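Long-range contacts in endoribonuclease YbeY (Aquifex aeolicus, PDB 1OZ9), which probably acts as a zinc-dependent, single-strand-specific endoribonuclease in late-stage 70S ribosome quality control and maturation of the 16S rRNA 3' end: residues 8-14 with 39-45; 83-87 with 116-121; 110-114 with 142-146. All coordinates share one frame; numbering follows the deposited sequence.

Contact 1. Residues 8-14 with 39-45; sequences KNRVLVK and NNVELSV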
loop_
_atom_site.group_PDB
_atom_site.type_symbol
_atom_site.label_atom_id
_atom_site.label_comp_id
_atom_site.label_asym_id
_atom_site.label_seq_id
_atom_site.Cartn_x
_atom_site.Cartn_y
_atom_site.Cartn_z
ATOM N N LYS A 8 7.820 -17.627 2.494
ATOM C CA LYS A 8 8.039 -16.859 1.211
ATOM C C LYS A 8 8.421 -15.414 1.485
ATOM O O LYS A 8 9.583 -15.064 1.393
ATOM C CB LYS A 8 6.808 -16.905 0.317
ATOM C CG LYS A 8 6.921 -17.978 -0.778
ATOM C CD LYS A 8 8.135 -17.703 -1.646
ATOM C CE LYS A 8 8.568 -18.952 -2.408
ATOM N NZ LYS A 8 9.530 -18.632 -3.499
ATOM N N ASN A 9 7.439 -14.598 1.831
ATOM C CA ASN A 9 7.675 -13.221 2.259
ATOM C C ASN A 9 7.075 -13.022 3.633
ATOM O O ASN A 9 6.269 -13.825 4.098
ATOM C CB ASN A 9 7.060 -12.206 1.293
ATOM C CG ASN A 9 7.716 -12.264 -0.036
ATOM O OD1 ASN A 9 8.951 -12.095 -0.153
ATOM N ND2 ASN A 9 6.932 -12.574 -1.050
ATOM N N ARG A 10 7.472 -11.963 4.306
ATOM C CA ARG A 10 6.947 -11.773 5.660
ATOM C C ARG A 10 6.108 -10.549 5.615
ATOM O O ARG A 10 6.636 -9.439 5.444
ATOM C CB ARG A 10 8.099 -11.568 6.646
ATOM C CG ARG A 10 7.605 -11.352 8.098
ATOM C CD ARG A 10 8.719 -11.484 9.052
ATOM N NE ARG A 10 8.440 -11.458 10.482
ATOM C CZ ARG A 10 9.342 -10.953 11.335
ATOM N NH1 ARG A 10 10.443 -10.381 10.844
ATOM N NH2 ARG A 10 9.137 -10.959 12.633
ATOM N N VAL A 11 4.793 -10.734 5.664
ATOM C CA VAL A 11 3.883 -9.603 5.645
ATOM C C VAL A 11 3.392 -9.368 7.070
ATOM O O VAL A 11 2.852 -10.286 7.702
ATOM C CB VAL A 11 2.719 -9.853 4.667
ATOM C CG1 VAL A 11 1.682 -8.751 4.764
ATOM C CG2 VAL A 11 3.283 -9.832 3.227
ATOM N N LEU A 12 3.633 -8.172 7.593
ATOM C CA LEU A 12 3.249 -7.807 8.959
ATOM C C LEU A 12 2.115 -6.802 8.916
ATOM O O LEU A 12 2.314 -5.649 8.528
ATOM C CB LEU A 12 4.438 -7.181 9.684
ATOM C CG LEU A 12 5.611 -8.176 9.654
ATOM C CD1 LEU A 12 6.883 -7.585 10.253
ATOM C CD2 LEU A 12 5.196 -9.404 10.419
ATOM N N VAL A 13 0.937 -7.206 9.342
ATOM C CA VAL A 13 -0.190 -6.299 9.248
ATOM C C VAL A 13 -0.536 -5.792 10.626
ATOM O O VAL A 13 -0.677 -6.600 11.563
ATOM C CB VAL A 13 -1.405 -7.014 8.693
ATOM C CG1 VAL A 13 -2.639 -6.067 8.704
ATOM C CG2 VAL A 13 -1.108 -7.500 7.236
ATOM N N LYS A 14 -0.685 -4.483 10.760
ATOM C CA LYS A 14 -1.083 -3.904 12.055
ATOM C C LYS A 14 -2.332 -3.073 11.864
ATOM O O LYS A 14 -2.360 -2.212 10.979
ATOM C CB LYS A 14 0.036 -3.033 12.603
ATOM C CG LYS A 14 1.192 -3.872 13.132
ATOM C CD LYS A 14 2.315 -3.033 13.731
ATOM C CE LYS A 14 2.773 -3.645 15.056
ATOM N NZ LYS A 14 4.087 -3.083 15.482
ATOM N N ASN A 39 10.775 -12.418 -3.330
ATOM C CA ASN A 39 10.966 -13.523 -2.407
ATOM C C ASN A 39 11.830 -13.043 -1.243
ATOM O O ASN A 39 12.749 -12.236 -1.421
ATOM C CB ASN A 39 11.688 -14.695 -3.129
ATOM C CG ASN A 39 10.895 -15.260 -4.333
ATOM O OD1 ASN A 39 10.029 -16.142 -4.172
ATOM N ND2 ASN A 39 11.234 -14.794 -5.557
ATOM N N ASN A 40 11.558 -13.536 -0.052
ATOM C CA ASN A 40 12.344 -13.143 1.098
ATOM C C ASN A 40 12.412 -11.658 1.430
ATOM O O ASN A 40 13.495 -11.161 1.766
ATOM C CB ASN A 40 13.750 -13.577 0.865
ATOM C CG ASN A 40 14.191 -14.576 1.832
ATOM O OD1 ASN A 40 13.379 -15.318 2.407
ATOM N ND2 ASN A 40 15.491 -14.601 2.065
ATOM N N VAL A 41 11.292 -10.954 1.327
ATOM C CA VAL A 41 11.265 -9.574 1.718
ATOM C C VAL A 41 10.257 -9.398 2.826
ATOM O O VAL A 41 9.387 -10.253 3.034
ATOM C CB VAL A 41 10.900 -8.619 0.540
ATOM C CG1 VAL A 41 11.901 -8.804 -0.630
ATOM C CG2 VAL A 41 9.473 -8.874 0.089
ATOM N N GLU A 42 10.385 -8.298 3.549
ATOM C CA GLU A 42 9.453 -7.964 4.625
ATOM C C GLU A 42 8.651 -6.735 4.244
ATOM O O GLU A 42 9.202 -5.769 3.712
ATOM C CB GLU A 42 10.206 -7.729 5.941
ATOM C CG GLU A 42 9.295 -7.331 7.122
ATOM C CD GLU A 42 10.127 -6.987 8.343
ATOM O OE1 GLU A 42 10.077 -5.821 8.805
ATOM O OE2 GLU A 42 10.874 -7.880 8.812
ATOM N N LEU A 43 7.348 -6.771 4.485
ATOM C CA LEU A 43 6.489 -5.639 4.160
ATOM C C LEU A 43 5.580 -5.430 5.347
ATOM O O LEU A 43 4.988 -6.403 5.820
ATOM C CB LEU A 43 5.595 -6.007 2.981
ATOM C CG LEU A 43 4.456 -5.046 2.666
ATOM C CD1 LEU A 43 5.036 -3.682 2.244
ATOM C CD2 LEU A 43 3.566 -5.628 1.556
ATOM N N SER A 44 5.463 -4.191 5.823
ATOM C CA SER A 44 4.516 -3.899 6.888
ATOM C C SER A 44 3.338 -3.111 6.314
ATOM O O SER A 44 3.535 -2.213 5.483
ATOM C CB SER A 44 5.187 -3.144 8.035
ATOM O OG SER A 44 6.150 -3.995 8.668
ATOM N N VAL A 45 2.122 -3.482 6.724
ATOM C CA VAL A 45 0.935 -2.754 6.291
ATOM C C VAL A 45 0.211 -2.237 7.533
ATOM O O VAL A 45 -0.088 -3.028 8.457
ATOM C CB VAL A 45 0.011 -3.628 5.451
ATOM C CG1 VAL A 45 -1.215 -2.810 4.991
ATOM C CG2 VAL A 45 0.782 -4.208 4.229
#
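E42 OE2 is held by two groups: R10 NH1 in a salt bridge at 3.3 Å, and the hydroxyl of Y81, which hydrogen-bonds to OE2 and more weakly to R10 NH1. R10 and E42 stand side by side because both carry CG anti to the backbone N (chi1 of R10 180°) and run on extended. Their flat ends are nevertheless turned 86° against each other, so a single guanidinium nitrogen, not a pair, meets the carboxylate. L12 fills in beside them: its CD1 lies 3.8 Å from E42 CD and 4.2 Å above the R10 guanidinium plane, displaced toward the rim of that group.

Before the regular pairing, side chains supply part of the linking. N9 OD1 accepts V41 N at 3.0 Å, in the carbonyl plane and on a lone pair, while N9 ND2 donates to L38 O; using both ends of the amide fixes its rotation. The first residues are joined by K8 NZ to N39 OD1 at 2.6 Å and by a backbone bond from N40 N to K8 O.

From R10 onward the backbones pair in parallel, with strand axes 4.6 Å apart and their directions 14° from parallel. R10 N, L12 N and K14 N donate to V41 O, L43 O and V45 O, and in return R10 O and L12 O accept L43 N and V45 N. These five bonds span 2.8 to 2.9 Å. R10, L12, E42 and S44 occupy one face. V11, V13, L43 and V45 occupy the other, where V11 lies against A29 and L33 of helix 22-35, and L43 against I117 and L120. Two adjacent parallel strands joined through helix 22-35, which covers one of their faces, are characteristic of a beta-alpha-beta crossover at the edge of a mixed sheet.

Contact 2. Residues 83-87 with 116-121; sequences ILGDV and GIVHLL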
loop_
_atom_site.group_PDB
_atom_site.type_symbol
_atom_site.label_atom_id
_atom_site.label_comp_id
_atom_site.label_asym_id
_atom_site.label_seq_id
_atom_site.Cartn_x
_atom_site.Cartn_y
_atom_site.Cartn_z
ATOM N N ILE A 83 14.183 -5.738 3.981
ATOM C CA ILE A 83 13.004 -5.033 4.497
ATOM C C ILE A 83 12.593 -3.970 3.495
ATOM O O ILE A 83 13.353 -3.011 3.243
ATOM C CB ILE A 83 13.333 -4.427 5.855
ATOM C CG1 ILE A 83 13.772 -5.565 6.816
ATOM C CG2 ILE A 83 12.087 -3.661 6.426
ATOM C CD1 ILE A 83 14.915 -5.168 7.746
ATOM N N LEU A 84 11.437 -4.155 2.879
ATOM C CA LEU A 84 10.998 -3.238 1.829
ATOM C C LEU A 84 10.516 -1.949 2.437
ATOM O O LEU A 84 10.867 -0.849 1.964
ATOM C CB LEU A 84 9.871 -3.822 1.013
ATOM C CG LEU A 84 10.054 -5.053 0.138
ATOM C CD1 LEU A 84 8.803 -5.137 -0.778
ATOM C CD2 LEU A 84 11.386 -4.991 -0.657
ATOM N N GLY A 85 9.724 -2.076 3.502
ATOM C CA GLY A 85 9.276 -0.906 4.218
ATOM C C GLY A 85 7.805 -0.970 4.562
ATOM O O GLY A 85 7.220 -2.066 4.641
ATOM N N ASP A 86 7.211 0.200 4.759
ATOM C CA ASP A 86 5.836 0.266 5.242
ATOM C C ASP A 86 4.852 0.888 4.277
ATOM O O ASP A 86 5.182 1.839 3.581
ATOM C CB ASP A 86 5.760 1.149 6.492
ATOM C CG ASP A 86 6.707 0.704 7.578
ATOM O OD1 ASP A 86 6.922 -0.508 7.698
ATOM O OD2 ASP A 86 7.290 1.509 8.327
ATOM N N VAL A 87 3.624 0.391 4.329
ATOM C CA VAL A 87 2.497 1.011 3.611
ATOM C C VAL A 87 1.483 1.359 4.691
ATOM O O VAL A 87 1.113 0.491 5.485
ATOM C CB VAL A 87 1.833 0.065 2.633
ATOM C CG1 VAL A 87 0.564 0.693 2.085
ATOM C CG2 VAL A 87 2.804 -0.234 1.456
ATOM N N GLY A 116 0.283 1.324 -2.780
ATOM C CA GLY A 116 1.380 1.556 -1.840
ATOM C C GLY A 116 2.619 0.705 -2.126
ATOM O O GLY A 116 3.761 1.177 -2.035
ATOM N N ILE A 117 2.390 -0.558 -2.486
ATOM C CA ILE A 117 3.498 -1.468 -2.750
ATOM C C ILE A 117 4.261 -0.994 -3.965
ATOM O O ILE A 117 5.496 -1.007 -3.965
ATOM C CB ILE A 117 3.010 -2.902 -2.940
ATOM C CG1 ILE A 117 2.530 -3.429 -1.591
ATOM C CG2 ILE A 117 4.153 -3.826 -3.480
ATOM C CD1 ILE A 117 1.873 -4.777 -1.660
ATOM N N VAL A 118 3.549 -0.609 -5.014
ATOM C CA VAL A 118 4.227 -0.147 -6.223
ATOM C C VAL A 118 5.092 1.093 -5.938
ATOM O O VAL A 118 6.220 1.217 -6.448
ATOM C CB VAL A 118 3.213 0.134 -7.376
ATOM C CG1 VAL A 118 3.945 0.711 -8.635
ATOM C CG2 VAL A 118 2.430 -1.172 -7.706
ATOM N N HIS A 119 4.586 1.998 -5.106
ATOM C CA HIS A 119 5.363 3.165 -4.698
ATOM C C HIS A 119 6.608 2.705 -3.972
ATOM O O HIS A 119 7.685 3.291 -4.121
ATOM C CB HIS A 119 4.587 4.044 -3.719
ATOM C CG HIS A 119 3.810 5.129 -4.376
ATOM N ND1 HIS A 119 4.392 6.283 -4.845
ATOM C CD2 HIS A 119 2.485 5.231 -4.645
ATOM C CE1 HIS A 119 3.460 7.054 -5.382
ATOM N NE2 HIS A 119 2.291 6.440 -5.265
ATOM N N LEU A 120 6.447 1.676 -3.149
ATOM C CA LEU A 120 7.564 1.185 -2.336
ATOM C C LEU A 120 8.680 0.588 -3.174
ATOM O O LEU A 120 9.836 0.547 -2.738
ATOM C CB LEU A 120 7.096 0.088 -1.376
ATOM C CG LEU A 120 6.855 0.347 0.092
ATOM C CD1 LEU A 120 6.757 -1.016 0.815
ATOM C CD2 LEU A 120 7.962 1.167 0.696
ATOM N N LEU A 121 8.328 0.097 -4.359
ATOM C CA LEU A 121 9.303 -0.469 -5.259
ATOM C C LEU A 121 10.004 0.631 -6.048
ATOM O O LEU A 121 10.826 0.350 -6.924
ATOM C CB LEU A 121 8.662 -1.473 -6.210
ATOM C CG LEU A 121 8.108 -2.671 -5.433
ATOM C CD1 LEU A 121 7.447 -3.619 -6.403
ATOM C CD2 LEU A 121 9.228 -3.370 -4.603
HETATM O O HOH W 1 11.539 -0.856 -1.072
#
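L120 packs helix 105-120 against strand 81-90 in the alpha/beta core of this metalloproteinase-like fold, on the helix that also carries the predicted zinc ligands H115 and H119. The local axes approach to 8.4 Å at 146°. L120 CB points toward the strand, and CG comes 4.1 Å from D86 O. Its two methyls then part. CD1 reaches the G85 carbonyl carbon at 3.9 Å and also meets L84 CB and V87 CG2, whereas CD2 lies 3.8 Å from L84 O. The branch thus rests largely on backbone at G85, where a modelled CB would crowd CD2 and, at this residue's backbone angles, also press against L84 O. Near the helix end, L121 CD2 meets L84 CD1, beside L33 of helix 22-35.

H119 takes no part in this packing; its ring lies against those of H115 and H125, consistent with a shared zinc site. Water 1 joins the two backbones by donating to both L84 O and L120 O. At the other end of the contact, V87 CG2 sits 3.7 Å from G116 C. The other methyl, V87 CG1, has room because G116 lacks a CB, which would clash with it at 2.6 Å.

Contact 3. Residues 110-114 with 142-146; sequences KRLIV and VLSKL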
loop_
_atom_site.group_PDB
_atom_site.type_symbol
_atom_site.label_atom_id
_atom_site.label_comp_id
_atom_site.label_asym_id
_atom_site.label_seq_id
_atom_site.Cartn_x
_atom_site.Cartn_y
_atom_site.Cartn_z
ATOM N N LYS A 110 -7.855 -2.832 -0.821
ATOM C CA LYS A 110 -7.067 -3.713 -1.679
ATOM C C LYS A 110 -6.292 -2.888 -2.722
ATOM O O LYS A 110 -5.072 -3.078 -2.938
ATOM C CB LYS A 110 -7.975 -4.721 -2.396
ATOM C CG LYS A 110 -7.225 -5.680 -3.359
ATOM C CD LYS A 110 -8.180 -6.695 -4.009
ATOM C CE LYS A 110 -9.049 -6.045 -5.054
ATOM N NZ LYS A 110 -10.057 -6.987 -5.657
ATOM N N ARG A 111 -6.990 -1.950 -3.336
ATOM C CA ARG A 111 -6.388 -1.101 -4.359
ATOM C C ARG A 111 -5.291 -0.201 -3.786
ATOM O O ARG A 111 -4.268 0.058 -4.446
ATOM C CB ARG A 111 -7.461 -0.270 -5.045
ATOM C CG ARG A 111 -8.316 -1.083 -6.063
ATOM C CD ARG A 111 -9.411 -0.253 -6.741
ATOM N NE ARG A 111 -10.467 -1.037 -7.383
ATOM C CZ ARG A 111 -11.370 -0.522 -8.251
ATOM N NH1 ARG A 111 -11.313 0.764 -8.599
ATOM N NH2 ARG A 111 -12.331 -1.291 -8.783
ATOM N N LEU A 112 -5.501 0.268 -2.568
ATOM C CA LEU A 112 -4.544 1.126 -1.915
ATOM C C LEU A 112 -3.308 0.333 -1.497
ATOM O O LEU A 112 -2.203 0.869 -1.498
ATOM C CB LEU A 112 -5.169 1.819 -0.691
ATOM C CG LEU A 112 -6.158 2.938 -1.064
ATOM C CD1 LEU A 112 -6.932 3.407 0.147
ATOM C CD2 LEU A 112 -5.463 4.163 -1.741
ATOM N N ILE A 113 -3.491 -0.930 -1.114
ATOM C CA ILE A 113 -2.327 -1.771 -0.789
ATOM C C ILE A 113 -1.440 -1.926 -2.004
ATOM O O ILE A 113 -0.222 -1.779 -1.926
ATOM C CB ILE A 113 -2.796 -3.152 -0.338
ATOM C CG1 ILE A 113 -3.348 -3.044 1.077
ATOM C CG2 ILE A 113 -1.632 -4.178 -0.357
ATOM C CD1 ILE A 113 -4.182 -4.263 1.499
ATOM N N VAL A 114 -2.050 -2.216 -3.145
ATOM C CA VAL A 114 -1.280 -2.362 -4.396
ATOM C C VAL A 114 -0.615 -1.049 -4.737
ATOM O O VAL A 114 0.584 -1.010 -5.064
ATOM C CB VAL A 114 -2.201 -2.849 -5.537
ATOM C CG1 VAL A 114 -1.463 -2.924 -6.900
ATOM C CG2 VAL A 114 -2.756 -4.238 -5.148
ATOM N N VAL A 142 -0.674 -6.017 -11.357
ATOM C CA VAL A 142 -0.844 -6.642 -10.046
ATOM C C VAL A 142 -2.337 -6.795 -9.734
ATOM O O VAL A 142 -2.789 -7.861 -9.289
ATOM C CB VAL A 142 -0.129 -5.844 -8.956
ATOM C CG1 VAL A 142 -0.485 -6.389 -7.582
ATOM C CG2 VAL A 142 1.395 -5.897 -9.199
ATOM N N LEU A 143 -3.101 -5.743 -10.009
ATOM C CA LEU A 143 -4.545 -5.802 -9.803
ATOM C C LEU A 143 -5.150 -6.961 -10.597
ATOM O O LEU A 143 -5.994 -7.691 -10.084
ATOM C CB LEU A 143 -5.215 -4.484 -10.199
ATOM C CG LEU A 143 -4.943 -3.309 -9.246
ATOM C CD1 LEU A 143 -5.355 -1.965 -9.904
ATOM C CD2 LEU A 143 -5.660 -3.516 -7.930
ATOM N N SER A 144 -4.710 -7.139 -11.842
ATOM C CA SER A 144 -5.240 -8.221 -12.652
ATOM C C SER A 144 -4.931 -9.587 -12.017
ATOM O O SER A 144 -5.714 -10.536 -12.136
ATOM C CB SER A 144 -4.708 -8.145 -14.086
ATOM O OG SER A 144 -3.367 -8.590 -14.155
ATOM N N LYS A 145 -3.798 -9.676 -11.331
ATOM C CA LYS A 145 -3.405 -10.927 -10.696
ATOM C C LYS A 145 -4.195 -11.197 -9.418
ATOM O O LYS A 145 -4.326 -12.358 -8.997
ATOM C CB LYS A 145 -1.904 -10.921 -10.383
ATOM C CG LYS A 145 -1.020 -10.987 -11.607
ATOM C CD LYS A 145 -0.909 -12.413 -12.145
ATOM C CE LYS A 145 -0.667 -12.397 -13.633
ATOM N NZ LYS A 145 -0.522 -13.774 -14.223
ATOM N N LEU A 146 -4.694 -10.136 -8.792
ATOM C CA LEU A 146 -5.503 -10.261 -7.585
ATOM C C LEU A 146 -6.994 -10.414 -7.939
ATOM O O LEU A 146 -7.804 -10.808 -7.102
ATOM C CB LEU A 146 -5.280 -9.067 -6.649
ATOM C CG LEU A 146 -4.127 -9.156 -5.626
ATOM C CD1 LEU A 146 -2.800 -9.386 -6.288
ATOM C CD2 LEU A 146 -4.088 -7.908 -4.770
HETATM O O HOH W 2 -8.052 -6.826 -8.251
#
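Two helices of the alpha/beta fold, 105-120 with the predicted zinc ligands H115 and H119 and the C-terminal 129-147, pack here through aliphatic side chains. The local axes come no closer than 10.7 Å and run at 138°, so the contact is bridged by side chains and not by backbone. V114 is central. With CG1 anti to the backbone N (chi1 176°), that methyl meets V142 CG1 at 3.7 Å, leaving CG2 to face L146 CD2 at 3.9 Å and L143 CD2 at 4.1 Å. Cutting V114 back to an alanine would probably open a gap between the helices, with V142 CG1 and the CD2 methyls of L143 and L146 deprived of their common partner.

The aliphatic part of K110 extends the patch: its side chain slides past that of L146, K110 CG lying 4.1 Å from L146 CD2. The R111 side chain crosses that of L143 at about a right angle, its CG touching L143 CD2. The polar ends of both go to E107, in salt bridges from K110 NZ and R111 NE. Water 2 donates to L143 O and accepts a weak bond from K110 NZ.

Helix 22-35 borders the contact, with W28 touching K110 and I113, and A32 touching V142. L112 and I113 also lie against I89 of strand 81-90, so helix 105-120 is placed between that strand and helix 129-147.

Contacts 1 and 2 have centres 10 Å apart and share a sheet: strands 41-48 and 81-90 are neighbours, with E42 O to L84 N at 2.9 Å and S44 O to V87 N at 2.8 Å as probable hydrogen bonds. On the helix-covered face L43 CD1 packs 3.5 Å from L120 CD1. Contact 3 continues along helix 105-120, its centre 13 Å from that of contact 2, and does not touch contact 1, although nearest atoms are about 4 Å apart. Two of the three predicted zinc ligands lie on this helix: H119 within segment 116-121 of contact 2, and H115, whose side chain is about 5 Å from that of V114. The L43 side chain is about 10 Å from that of H119.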